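Local coordinates for hypothetical protein AQ_1354 (Aquifex aeolicus, PDB 1OZ9), which probably acts as a zinc-dependent, single strand-specific endoribonuclease that matures the 3' end of 16S rRNA and takes part in 70S ribosome quality control, at residues 8-20 / 38-52. Numbering follows the deposited sequence.
Sequences KNRVLVKLKKRKV and LNNVELSVYITDDQE
Lys16 reaches across to the end of strand 41-48 as a fully stretched chain: with CG anti to the backbone N (chi1 -178°), it runs past the tyrosine and threonine hydroxyls, its CB 3.7 Å from Tyr46 OH and its CD 3.6 Å from Thr48 OG1. Both hydroxyls hydrogen-bond to Glu52 OE1, from the syn and anti sides of the carboxylate. Lys16 NZ stops 4.0 Å from Asp49 OD2, too far for a salt bridge. On the face opposite Tyr46, Ile47 lies alongside Leu15; Leu15 CD2 is modelled 3.3 Å from Ile47 CG1, closer than carbons normally pack, so the exact fit is doubtful. Ile47 O accepts from the backbone N of both Lys16 and Lys17, where strand 10-15 ends. At the opposite end Asn9 replaces a backbone rung with its amide: OD1 accepts from Val41 N on an in-plane lone pair (3.0 Å), while ND2 donates to Leu38 O. Between these ends run regular parallel-strand bonds, from Arg10 N to Val41 O onward. The strands are the two arms of a beta-alpha-beta crossover. Its helix 22-35 covers Val11 and Ile47, helix 105-120 packs on Leu43, and strand 81-90 continues the sheet beyond 41-48, leaving 10-15 outermost.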
loop_
_atom_site.group_PDB
_atom_site.type_symbol
_atom_site.label_atom_id
_atom_site.label_comp_id
_atom_site.label_asym_id
_atom_site.label_seq_id
_atom_site.Cartn_x
_atom_site.Cartn_y
_atom_site.Cartn_z
ATOM N N LYS A 8 10.842 -14.524 7.041
ATOM C CA LYS A 8 11.487 -13.337 6.364
ATOM C C LYS A 8 10.906 -12.025 6.867
ATOM O O LYS A 8 11.523 -11.358 7.676
ATOM C CB LYS A 8 11.347 -13.415 4.850
ATOM C CG LYS A 8 12.608 -13.976 4.175
ATOM C CD LYS A 8 13.802 -13.097 4.502
ATOM C CE LYS A 8 15.116 -13.841 4.283
ATOM N NZ LYS A 8 16.283 -12.915 4.274
ATOM N N ASN A 9 9.721 -11.682 6.389
ATOM C CA ASN A 9 8.979 -10.525 6.885
ATOM C C ASN A 9 7.619 -10.979 7.364
ATOM O O ASN A 9 7.172 -12.082 7.057
ATOM C CB ASN A 9 8.798 -9.455 5.806
ATOM C CG ASN A 9 10.101 -8.873 5.402
ATOM O OD1 ASN A 9 10.857 -8.339 6.245
ATOM N ND2 ASN A 9 10.428 -9.024 4.133
ATOM N N ARG A 10 6.953 -10.147 8.136
ATOM C CA ARG A 10 5.656 -10.582 8.657
ATOM C C ARG A 10 4.637 -9.699 8.034
ATOM O O ARG A 10 4.587 -8.497 8.339
ATOM C CB ARG A 10 5.618 -10.414 10.178
ATOM C CG ARG A 10 4.262 -10.851 10.788
ATOM C CD ARG A 10 4.369 -10.985 12.251
ATOM N NE ARG A 10 3.245 -11.525 13.001
ATOM C CZ ARG A 10 3.010 -11.112 14.255
ATOM N NH1 ARG A 10 3.756 -10.125 14.758
ATOM N NH2 ARG A 10 2.031 -11.615 14.971
ATOM N N VAL A 11 3.884 -10.246 7.086
ATOM C CA VAL A 11 2.846 -9.475 6.426
ATOM C C VAL A 11 1.503 -9.884 7.021
ATOM O O VAL A 11 1.158 -11.074 7.021
ATOM C CB VAL A 11 2.891 -9.689 4.900
ATOM C CG1 VAL A 11 1.712 -9.019 4.223
ATOM C CG2 VAL A 11 4.178 -9.024 4.356
ATOM N N LEU A 12 0.780 -8.920 7.579
ATOM C CA LEU A 12 -0.515 -9.163 8.218
ATOM C C LEU A 12 -1.619 -8.560 7.372
ATOM O O LEU A 12 -1.746 -7.337 7.289
ATOM C CB LEU A 12 -0.543 -8.518 9.601
ATOM C CG LEU A 12 0.628 -9.077 10.428
ATOM C CD1 LEU A 12 0.749 -8.398 11.788
ATOM C CD2 LEU A 12 0.407 -10.556 10.601
ATOM N N VAL A 13 -2.442 -9.394 6.773
ATOM C CA VAL A 13 -3.465 -8.859 5.895
ATOM C C VAL A 13 -4.808 -8.967 6.574
ATOM O O VAL A 13 -5.159 -10.051 7.076
ATOM C CB VAL A 13 -3.526 -9.649 4.605
ATOM C CG1 VAL A 13 -4.701 -9.144 3.719
ATOM C CG2 VAL A 13 -2.170 -9.508 3.837
ATOM N N LYS A 14 -5.560 -7.878 6.585
ATOM C CA LYS A 14 -6.912 -7.908 7.171
ATOM C C LYS A 14 -7.911 -7.442 6.136
ATOM O O LYS A 14 -7.721 -6.376 5.545
ATOM C CB LYS A 14 -6.973 -7.002 8.390
ATOM C CG LYS A 14 -6.250 -7.616 9.581
ATOM C CD LYS A 14 -6.327 -6.755 10.837
ATOM C CE LYS A 14 -6.655 -7.628 12.049
ATOM N NZ LYS A 14 -6.380 -6.905 13.324
ATOM N N LEU A 15 -8.962 -8.228 5.901
ATOM C CA LEU A 15 -9.932 -7.860 4.863
ATOM C C LEU A 15 -11.313 -7.631 5.425
ATOM O O LEU A 15 -11.919 -8.548 6.030
ATOM C CB LEU A 15 -10.030 -8.967 3.797
ATOM C CG LEU A 15 -8.707 -9.481 3.198
ATOM C CD1 LEU A 15 -8.920 -10.662 2.254
ATOM C CD2 LEU A 15 -8.013 -8.365 2.453
ATOM N N LYS A 16 -11.797 -6.410 5.257
ATOM C CA LYS A 16 -13.204 -6.111 5.510
ATOM C C LYS A 16 -13.913 -6.330 4.175
ATOM O O LYS A 16 -15.043 -6.792 4.133
ATOM C CB LYS A 16 -13.405 -4.663 5.986
ATOM C CG LYS A 16 -14.886 -4.345 6.299
ATOM C CD LYS A 16 -15.132 -2.920 6.807
ATOM C CE LYS A 16 -16.612 -2.747 7.113
ATOM N NZ LYS A 16 -16.891 -1.577 7.997
ATOM N N LYS A 17 -13.243 -5.989 3.079
ATOM C CA LYS A 17 -13.778 -6.205 1.725
ATOM C C LYS A 17 -12.945 -7.322 1.098
ATOM O O LYS A 17 -11.720 -7.326 1.235
ATOM C CB LYS A 17 -13.678 -4.924 0.915
ATOM C CG LYS A 17 -14.664 -3.896 1.366
ATOM C CD LYS A 17 -16.090 -4.363 1.095
ATOM C CE LYS A 17 -17.042 -3.176 1.066
ATOM N NZ LYS A 17 -18.491 -3.550 0.898
ATOM N N ARG A 18 -13.607 -8.278 0.447
ATOM C CA ARG A 18 -12.966 -9.541 0.099
ATOM C C ARG A 18 -12.960 -10.039 -1.331
ATOM O O ARG A 18 -12.847 -11.257 -1.553
ATOM C CB ARG A 18 -13.632 -10.628 0.944
ATOM C CG ARG A 18 -13.631 -10.298 2.416
ATOM C CD ARG A 18 -14.112 -11.423 3.255
ATOM N NE ARG A 18 -14.715 -10.972 4.500
ATOM C CZ ARG A 18 -14.073 -10.925 5.636
ATOM N NH1 ARG A 18 -12.805 -11.301 5.686
ATOM N NH2 ARG A 18 -14.698 -10.511 6.729
ATOM N N LYS A 19 -13.090 -9.128 -2.296
ATOM C CA LYS A 19 -13.142 -9.524 -3.692
ATOM C C LYS A 19 -11.807 -10.064 -4.201
ATOM O O LYS A 19 -11.775 -10.895 -5.109
ATOM C CB LYS A 19 -13.645 -8.364 -4.582
ATOM C CG LYS A 19 -14.517 -8.844 -5.676
ATOM C CD LYS A 19 -15.467 -7.782 -6.233
ATOM C CE LYS A 19 -16.240 -8.408 -7.387
ATOM N NZ LYS A 19 -17.403 -7.672 -7.972
ATOM N N VAL A 20 -10.722 -9.617 -3.590
ATOM C CA VAL A 20 -9.383 -10.091 -3.919
ATOM C C VAL A 20 -8.899 -11.055 -2.829
ATOM O O VAL A 20 -8.969 -10.757 -1.623
ATOM C CB VAL A 20 -8.408 -8.904 -4.054
ATOM C CG1 VAL A 20 -6.955 -9.380 -4.253
ATOM C CG2 VAL A 20 -8.866 -7.953 -5.184
ATOM N N LEU A 38 14.107 -5.719 2.167
ATOM C CA LEU A 38 13.794 -5.590 3.588
ATOM C C LEU A 38 13.726 -6.949 4.227
ATOM O O LEU A 38 13.229 -7.883 3.610
ATOM C CB LEU A 38 12.448 -4.904 3.782
ATOM C CG LEU A 38 12.541 -3.409 3.436
ATOM C CD1 LEU A 38 11.153 -2.796 3.256
ATOM C CD2 LEU A 38 13.274 -2.715 4.596
ATOM N N ASN A 39 14.210 -7.043 5.464
ATOM C CA ASN A 39 14.201 -8.298 6.196
ATOM C C ASN A 39 13.749 -8.023 7.629
ATOM O O ASN A 39 14.074 -6.983 8.212
ATOM C CB ASN A 39 15.631 -8.905 6.220
ATOM C CG ASN A 39 16.190 -9.224 4.812
ATOM O OD1 ASN A 39 15.942 -10.311 4.255
ATOM N ND2 ASN A 39 17.001 -8.294 4.255
ATOM N N ASN A 40 13.012 -8.947 8.212
ATOM C CA ASN A 40 12.560 -8.767 9.576
ATOM C C ASN A 40 11.732 -7.526 9.885
ATOM O O ASN A 40 11.954 -6.894 10.926
ATOM C CB ASN A 40 13.762 -8.689 10.453
ATOM C CG ASN A 40 13.830 -9.793 11.403
ATOM O OD1 ASN A 40 13.280 -10.880 11.167
ATOM N ND2 ASN A 40 14.480 -9.535 12.523
ATOM N N VAL A 41 10.809 -7.169 9.002
ATOM C CA VAL A 41 9.931 -6.069 9.278
ATOM C C VAL A 41 8.507 -6.567 9.276
ATOM O O VAL A 41 8.213 -7.646 8.747
ATOM C CB VAL A 41 10.067 -4.911 8.242
ATOM C CG1 VAL A 41 11.532 -4.402 8.197
ATOM C CG2 VAL A 41 9.606 -5.382 6.874
ATOM N N GLU A 42 7.625 -5.789 9.881
ATOM C CA GLU A 42 6.200 -6.112 9.918
ATOM C C GLU A 42 5.424 -5.101 9.098
ATOM O O GLU A 42 5.689 -3.899 9.174
ATOM C CB GLU A 42 5.687 -6.140 11.365
ATOM C CG GLU A 42 4.178 -6.437 11.489
ATOM C CD GLU A 42 3.728 -6.312 12.932
ATOM O OE1 GLU A 42 2.882 -5.436 13.233
ATOM O OE2 GLU A 42 4.265 -7.067 13.778
ATOM N N LEU A 43 4.486 -5.576 8.292
ATOM C CA LEU A 43 3.681 -4.686 7.464
ATOM C C LEU A 43 2.251 -5.153 7.589
ATOM O O LEU A 43 2.003 -6.353 7.442
ATOM C CB LEU A 43 4.075 -4.863 6.002
ATOM C CG LEU A 43 3.167 -4.208 4.969
ATOM C CD1 LEU A 43 3.203 -2.678 5.150
ATOM C CD2 LEU A 43 3.613 -4.599 3.551
ATOM N N SER A 44 1.322 -4.234 7.851
ATOM C CA SER A 44 -0.086 -4.596 7.868
ATOM C C SER A 44 -0.771 -4.019 6.629
ATOM O O SER A 44 -0.495 -2.874 6.241
ATOM C CB SER A 44 -0.765 -4.122 9.153
ATOM O OG SER A 44 -0.223 -4.835 10.270
ATOM N N VAL A 45 -1.621 -4.828 5.992
ATOM C CA VAL A 45 -2.378 -4.356 4.838
ATOM C C VAL A 45 -3.866 -4.514 5.144
ATOM O O VAL A 45 -4.313 -5.622 5.522
ATOM C CB VAL A 45 -2.004 -5.112 3.568
ATOM C CG1 VAL A 45 -2.807 -4.559 2.370
ATOM C CG2 VAL A 45 -0.473 -5.003 3.308
ATOM N N TYR A 46 -4.646 -3.437 5.027
ATOM C CA TYR A 46 -6.082 -3.532 5.327
ATOM C C TYR A 46 -6.861 -3.206 4.065
ATOM O O TYR A 46 -6.600 -2.175 3.442
ATOM C CB TYR A 46 -6.445 -2.538 6.430
ATOM C CG TYR A 46 -7.870 -2.591 6.981
ATOM C CD1 TYR A 46 -8.607 -3.770 7.012
ATOM C CD2 TYR A 46 -8.463 -1.439 7.511
ATOM C CE1 TYR A 46 -9.890 -3.799 7.540
ATOM C CE2 TYR A 46 -9.731 -1.452 8.035
ATOM C CZ TYR A 46 -10.449 -2.625 8.059
ATOM O OH TYR A 46 -11.722 -2.599 8.599
ATOM N N ILE A 47 -7.777 -4.080 3.657
ATOM C CA ILE A 47 -8.640 -3.754 2.513
ATOM C C ILE A 47 -10.026 -3.437 3.076
ATOM O O ILE A 47 -10.699 -4.314 3.649
ATOM C CB ILE A 47 -8.771 -4.904 1.505
ATOM C CG1 ILE A 47 -7.408 -5.418 1.022
ATOM C CG2 ILE A 47 -9.663 -4.469 0.330
ATOM C CD1 ILE A 47 -6.492 -4.366 0.341
ATOM N N THR A 48 -10.463 -2.191 2.926
ATOM C CA THR A 48 -11.719 -1.785 3.525
ATOM C C THR A 48 -12.607 -1.068 2.520
ATOM O O THR A 48 -12.457 -1.284 1.308
ATOM C CB THR A 48 -11.435 -0.965 4.823
ATOM O OG1 THR A 48 -12.652 -0.648 5.488
ATOM C CG2 THR A 48 -10.766 0.390 4.517
ATOM N N ASP A 49 -13.535 -0.251 3.007
ATOM C CA ASP A 49 -14.502 0.434 2.133
ATOM C C ASP A 49 -14.346 1.950 2.158
ATOM O O ASP A 49 -13.542 2.485 2.913
ATOM C CB ASP A 49 -15.942 0.075 2.506
ATOM C CG ASP A 49 -16.325 0.521 3.922
ATOM O OD1 ASP A 49 -15.540 1.206 4.611
ATOM O OD2 ASP A 49 -17.419 0.217 4.437
ATOM N N ASP A 50 -15.137 2.642 1.347
ATOM C CA ASP A 50 -15.041 4.098 1.256
ATOM C C ASP A 50 -15.372 4.812 2.559
ATOM O O ASP A 50 -14.754 5.839 2.888
ATOM C CB ASP A 50 -15.932 4.638 0.122
ATOM C CG ASP A 50 -15.182 4.748 -1.188
ATOM O OD1 ASP A 50 -13.983 4.369 -1.213
ATOM O OD2 ASP A 50 -15.690 5.197 -2.242
ATOM N N GLN A 51 -16.342 4.283 3.304
ATOM C CA GLN A 51 -16.723 4.924 4.552
ATOM C C GLN A 51 -15.578 4.882 5.575
ATOM O O GLN A 51 -15.280 5.875 6.236
ATOM C CB GLN A 51 -18.060 4.381 5.093
ATOM C CG GLN A 51 -19.257 5.036 4.378
ATOM C CD GLN A 51 -20.640 4.436 4.698
ATOM O OE1 GLN A 51 -20.927 4.048 5.842
ATOM N NE2 GLN A 51 -21.505 4.398 3.688
ATOM N N GLU A 52 -14.911 3.748 5.690
ATOM C CA GLU A 52 -13.839 3.678 6.664
ATOM C C GLU A 52 -12.638 4.507 6.240
ATOM O O GLU A 52 -12.047 5.222 7.056
ATOM C CB GLU A 52 -13.425 2.246 6.943
ATOM C CG GLU A 52 -12.233 2.202 7.876
ATOM C CD GLU A 52 -12.105 0.887 8.615
ATOM O OE1 GLU A 52 -12.598 -0.153 8.100
ATOM O OE2 GLU A 52 -11.504 0.918 9.722
#